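Local coordinates for protein HAD hydrolase, family IA, variant 3 (Entamoeba histolytica, PDB 6W04) that probably acts as a magnesium-dependent hydrolase of the haloacid dehalogenase (HAD) superfamily, on a substrate that has not been established, at residues D7-G10 against F14-P17; N74-M79 against Q117-K122. All coordinates share one frame; numbering follows the deposited sequence.

Interaction 1: residues D7-G10 against F14-P17; sequences DFNG and FDTP. With MG (magnesium ion), chain B.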
# COMPACT_ATOMS: atom_id res chain seq x y z
N ASP A 7 3.23 -0.67 4.28
CA ASP A 7 2.60 -0.40 2.99
C ASP A 7 2.24 1.08 2.92
O ASP A 7 2.09 1.74 3.95
CB ASP A 7 1.35 -1.24 2.82
CG ASP A 7 0.64 -1.01 1.51
OD1 ASP A 7 1.32 -1.01 0.46
OD2 ASP A 7 -0.59 -0.86 1.54
N PHE A 8 2.09 1.62 1.71
CA PHE A 8 1.80 3.04 1.61
C PHE A 8 0.35 3.32 1.24
O PHE A 8 -0.41 3.81 2.09
CB PHE A 8 2.77 3.73 0.66
CG PHE A 8 2.73 5.23 0.79
CD1 PHE A 8 3.44 5.87 1.80
CD2 PHE A 8 1.90 5.98 -0.03
CE1 PHE A 8 3.37 7.24 1.96
CE2 PHE A 8 1.84 7.36 0.11
CZ PHE A 8 2.57 7.98 1.11
N ASN A 9 -0.09 3.00 0.01
CA ASN A 9 -1.45 3.30 -0.42
C ASN A 9 -2.47 2.52 0.39
O ASN A 9 -2.41 1.29 0.47
CB ASN A 9 -1.60 2.97 -1.90
CG ASN A 9 -0.58 3.69 -2.75
OD1 ASN A 9 0.43 3.12 -3.18
ND2 ASN A 9 -0.82 4.97 -2.97
N GLY A 10 -3.44 3.23 0.96
CA GLY A 10 -4.48 2.60 1.77
C GLY A 10 -4.06 2.30 3.18
O GLY A 10 -4.91 1.96 4.00
N PHE A 14 -5.04 7.36 3.21
CA PHE A 14 -6.32 6.72 2.86
C PHE A 14 -6.74 7.28 1.50
O PHE A 14 -7.61 8.14 1.39
CB PHE A 14 -7.37 6.95 3.94
CG PHE A 14 -7.14 6.15 5.22
CD1 PHE A 14 -5.89 5.61 5.51
CD2 PHE A 14 -8.19 5.94 6.11
CE1 PHE A 14 -5.68 4.88 6.69
CE2 PHE A 14 -7.98 5.20 7.30
CZ PHE A 14 -6.72 4.68 7.59
N ASP A 15 -6.09 6.78 0.44
CA ASP A 15 -6.29 7.31 -0.91
C ASP A 15 -7.16 6.41 -1.78
O ASP A 15 -7.29 6.68 -2.98
CB ASP A 15 -4.94 7.55 -1.59
CG ASP A 15 -4.10 6.27 -1.74
OD1 ASP A 15 -4.35 5.28 -1.01
OD2 ASP A 15 -3.18 6.26 -2.59
N THR A 16 -7.78 5.38 -1.22
CA THR A 16 -8.65 4.56 -2.06
C THR A 16 -9.77 5.37 -2.73
O THR A 16 -9.98 5.18 -3.95
CB THR A 16 -9.20 3.38 -1.26
OG1 THR A 16 -8.09 2.58 -0.82
CG2 THR A 16 -10.14 2.53 -2.16
N PRO A 17 -10.49 6.27 -2.05
CA PRO A 17 -11.53 7.03 -2.77
C PRO A 17 -10.97 7.81 -3.94
O PRO A 17 -11.62 7.88 -5.00
CB PRO A 17 -12.10 7.95 -1.68
CG PRO A 17 -11.92 7.17 -0.39
CD PRO A 17 -10.52 6.55 -0.60
MG MG B . -2.17 -0.79 0.22
O HOH W 1 -1.75 -2.87 0.01
O HOH W 2 -4.07 -0.58 -0.88
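Asp15 places CG between its backbone N and carbonyl carbon (chi1 61°), which turns the carboxylate back toward Asn9 and Gly10. Asn9 keeps CG beside its own backbone N (chi1 -56°), which swings its amide toward the carboxylate. The two flat groups are nearly coplanar, 13° apart. Asn9 ND2 donates to Asp15 OD2 at 2.7 Å, in the amide plane and from the syn side of the oxygen. The other oxygen takes a weak, bent bond from the backbone, Gly10 N to Asp15 OD1 at 3.0 Å. The carboxylate thus spans a side-chain N-H and a main-chain N-H. Asp15 OD2 also bonds to Tyr76 and His19, and Asn9 OD1 is held by Ser111. Nearby, CE1 of Phe14 lies obliquely 4.0 Å from Gly10 O. On the metal side, Asp7 OD2 and the main-chain Asn9 O each bind magnesium at 2.1 Å. Asp169 and two waters are further ligands, and Lys144 pairs with Asp7 OD1. The Asn9 side chain takes no part in the metal shell. This is HAD motif I, the DxDGT-type loop after the first strand, here with Asn9 at the second acidic position, leading into helix 16-31.

Interaction 2: residues N74-M79 against Q117-K122; sequences NLYRTM and QVFIQK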
# COMPACT_ATOMS: atom_id res chain seq x y z
N ASN A 74 -1.16 9.53 -14.01
CA ASN A 74 -0.97 10.97 -14.12
C ASN A 74 -2.15 11.73 -13.51
O ASN A 74 -1.95 12.74 -12.81
CB ASN A 74 -0.77 11.35 -15.59
CG ASN A 74 -0.75 12.84 -15.79
OD1 ASN A 74 -1.53 13.37 -16.57
ND2 ASN A 74 0.14 13.52 -15.08
N LEU A 75 -3.38 11.28 -13.77
CA LEU A 75 -4.54 11.93 -13.15
C LEU A 75 -4.48 11.79 -11.63
O LEU A 75 -4.66 12.77 -10.89
CB LEU A 75 -5.84 11.34 -13.71
CG LEU A 75 -7.20 11.78 -13.12
CD1 LEU A 75 -7.37 13.31 -13.08
CD2 LEU A 75 -8.39 11.16 -13.92
N TYR A 76 -4.17 10.59 -11.14
CA TYR A 76 -4.08 10.36 -9.70
C TYR A 76 -3.03 11.26 -9.04
O TYR A 76 -3.30 11.89 -8.01
CB TYR A 76 -3.78 8.88 -9.44
CG TYR A 76 -3.28 8.60 -8.05
CD1 TYR A 76 -4.17 8.52 -6.98
CD2 TYR A 76 -1.92 8.41 -7.80
CE1 TYR A 76 -3.70 8.27 -5.68
CE2 TYR A 76 -1.44 8.14 -6.50
CZ TYR A 76 -2.37 8.08 -5.44
OH TYR A 76 -1.95 7.82 -4.16
N ARG A 77 -1.82 11.32 -9.61
CA ARG A 77 -0.75 12.12 -9.03
C ARG A 77 -1.14 13.58 -8.94
O ARG A 77 -0.81 14.25 -7.95
CB ARG A 77 0.53 12.03 -9.86
CG ARG A 77 1.24 10.76 -9.76
CD ARG A 77 2.32 10.72 -10.80
NE ARG A 77 2.42 9.37 -11.30
CZ ARG A 77 2.70 9.06 -12.56
NH1 ARG A 77 2.76 7.80 -12.91
NH2 ARG A 77 2.92 10.03 -13.45
N THR A 78 -1.78 14.09 -9.98
CA THR A 78 -2.18 15.49 -10.02
C THR A 78 -3.22 15.78 -8.94
O THR A 78 -3.11 16.77 -8.20
CB THR A 78 -2.72 15.80 -11.41
OG1 THR A 78 -1.66 15.61 -12.35
CG2 THR A 78 -3.20 17.23 -11.49
N MET A 79 -4.21 14.90 -8.82
CA MET A 79 -5.24 15.05 -7.79
C MET A 79 -4.66 14.92 -6.38
O MET A 79 -4.98 15.71 -5.49
CB MET A 79 -6.36 14.03 -8.01
CG MET A 79 -7.08 14.20 -9.37
SD MET A 79 -8.12 15.71 -9.47
CE MET A 79 -9.12 15.51 -7.99
N GLN A 117 7.56 9.39 -6.39
CA GLN A 117 8.10 10.75 -6.46
C GLN A 117 7.11 11.75 -5.86
O GLN A 117 7.50 12.66 -5.12
CB GLN A 117 8.42 11.09 -7.92
CG GLN A 117 9.13 12.41 -8.14
CD GLN A 117 9.65 12.58 -9.58
OE1 GLN A 117 10.56 11.88 -10.02
NE2 GLN A 117 9.09 13.54 -10.28
N VAL A 118 5.83 11.59 -6.16
CA VAL A 118 4.82 12.49 -5.60
C VAL A 118 4.70 12.27 -4.10
O VAL A 118 4.64 13.24 -3.32
CB VAL A 118 3.48 12.29 -6.34
CG1 VAL A 118 2.32 12.93 -5.58
CG2 VAL A 118 3.58 12.91 -7.72
N PHE A 119 4.68 11.00 -3.65
CA PHE A 119 4.59 10.70 -2.22
C PHE A 119 5.71 11.38 -1.44
O PHE A 119 5.45 12.02 -0.41
CB PHE A 119 4.67 9.19 -1.97
CG PHE A 119 3.62 8.38 -2.66
CD1 PHE A 119 2.42 8.94 -3.08
CD2 PHE A 119 3.83 7.02 -2.86
CE1 PHE A 119 1.47 8.15 -3.73
CE2 PHE A 119 2.89 6.23 -3.49
CZ PHE A 119 1.71 6.79 -3.92
N ILE A 120 6.96 11.23 -1.90
CA ILE A 120 8.11 11.84 -1.22
C ILE A 120 7.97 13.35 -1.21
O ILE A 120 8.17 14.00 -0.18
CB ILE A 120 9.43 11.40 -1.89
CG1 ILE A 120 9.61 9.88 -1.74
CG2 ILE A 120 10.61 12.17 -1.31
CD1 ILE A 120 10.69 9.29 -2.66
N GLN A 121 7.65 13.92 -2.37
CA GLN A 121 7.50 15.37 -2.49
C GLN A 121 6.41 15.89 -1.56
O GLN A 121 6.63 16.84 -0.79
CB GLN A 121 7.17 15.69 -3.96
CG GLN A 121 7.75 16.95 -4.55
CD GLN A 121 7.75 16.90 -6.09
OE1 GLN A 121 8.41 17.71 -6.74
NE2 GLN A 121 7.00 15.95 -6.67
N LYS A 122 5.23 15.29 -1.61
CA LYS A 122 4.07 15.83 -0.89
C LYS A 122 4.19 15.59 0.61
O LYS A 122 3.82 16.45 1.41
CB LYS A 122 2.77 15.19 -1.43
CG LYS A 122 1.50 15.67 -0.71
CD LYS A 122 0.22 15.07 -1.33
CE LYS A 122 -1.04 15.68 -0.65
NZ LYS A 122 -1.20 17.14 -0.97
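Tyr76 and Phe119 meet edge to edge where helix 62-82 packs against helix 113-123. Tyr76 swings its ring out with CG opposite the backbone N (chi1 164°), which carries the phenol end to the neighbouring helix. Phe119 keeps CG beside its backbone N (chi1 -58°) and presents the CE1-CZ rim. The side chains cross at about a right angle. Phe119 CE1 lies near the Tyr76 ring plane, 3.5 Å from Tyr76 OH and 4.0 Å from Tyr76 CE2. Neither ring offers its face to the other, so this is not a stack. Instead, each is stacked with a third ring: Tyr76 with His19, and Phe119 with Phe8.

Beside the rings, the adjacent residues Arg77 and Val118 make the aliphatic half. Arg77 is modelled in two conformers, and one is described here. Val118 directs its CB at the opposite helix, and methyl CG2 rests against the Arg77 stem, 3.8 Å from both Arg77 CB and Arg77 CG. Arg77 CD follows 4.0 Å from Val118 CG2. The arginine chain then bends at chi3 (-143°), beyond the methyl. In this copy NE reaches Asn115 and NH1 forms a salt bridge with Glu70. Backbone N of Asn74 lies over the guanidinium centre.

Lys122 NZ bonds to the carbonyls of Met81 and Ser83, tying the two helices beyond the apolar patch.

The facing surfaces are therefore largely apolar, with one phenol oxygen at the rim of Phe119. Their polar ends are served elsewhere: Tyr76 OH bonds to Asp15, and the arginine head has its own partners. Shape and dispersion hold the middle of the contact, while hydrogen bonds and charge fix side-chain ends at its margins.

In the fold
The two interactions lie 13 Å apart, centre to centre, and touch directly. Asp15 OD2 and Tyr76 OH are 2.5 Å apart, a probable hydrogen bond that joins the start of helix 16-31 to helix 62-82. Phe119 reaches the metal loop from helix 113-123. Phe119 CZ packs 3.3 Å from Asn9 ND2, and Phe119 CG lies 3.4 Å from Phe8 CE2. The aromatic pair of interaction 2 thus backs the metal loop of interaction 1. The nearest Phe119 side-chain atom is still about 9 Å from the magnesium ion. Packing between residues 74-79 and 117-122 is therefore linked to the metal site through Phe8, Asn9 and Asp15.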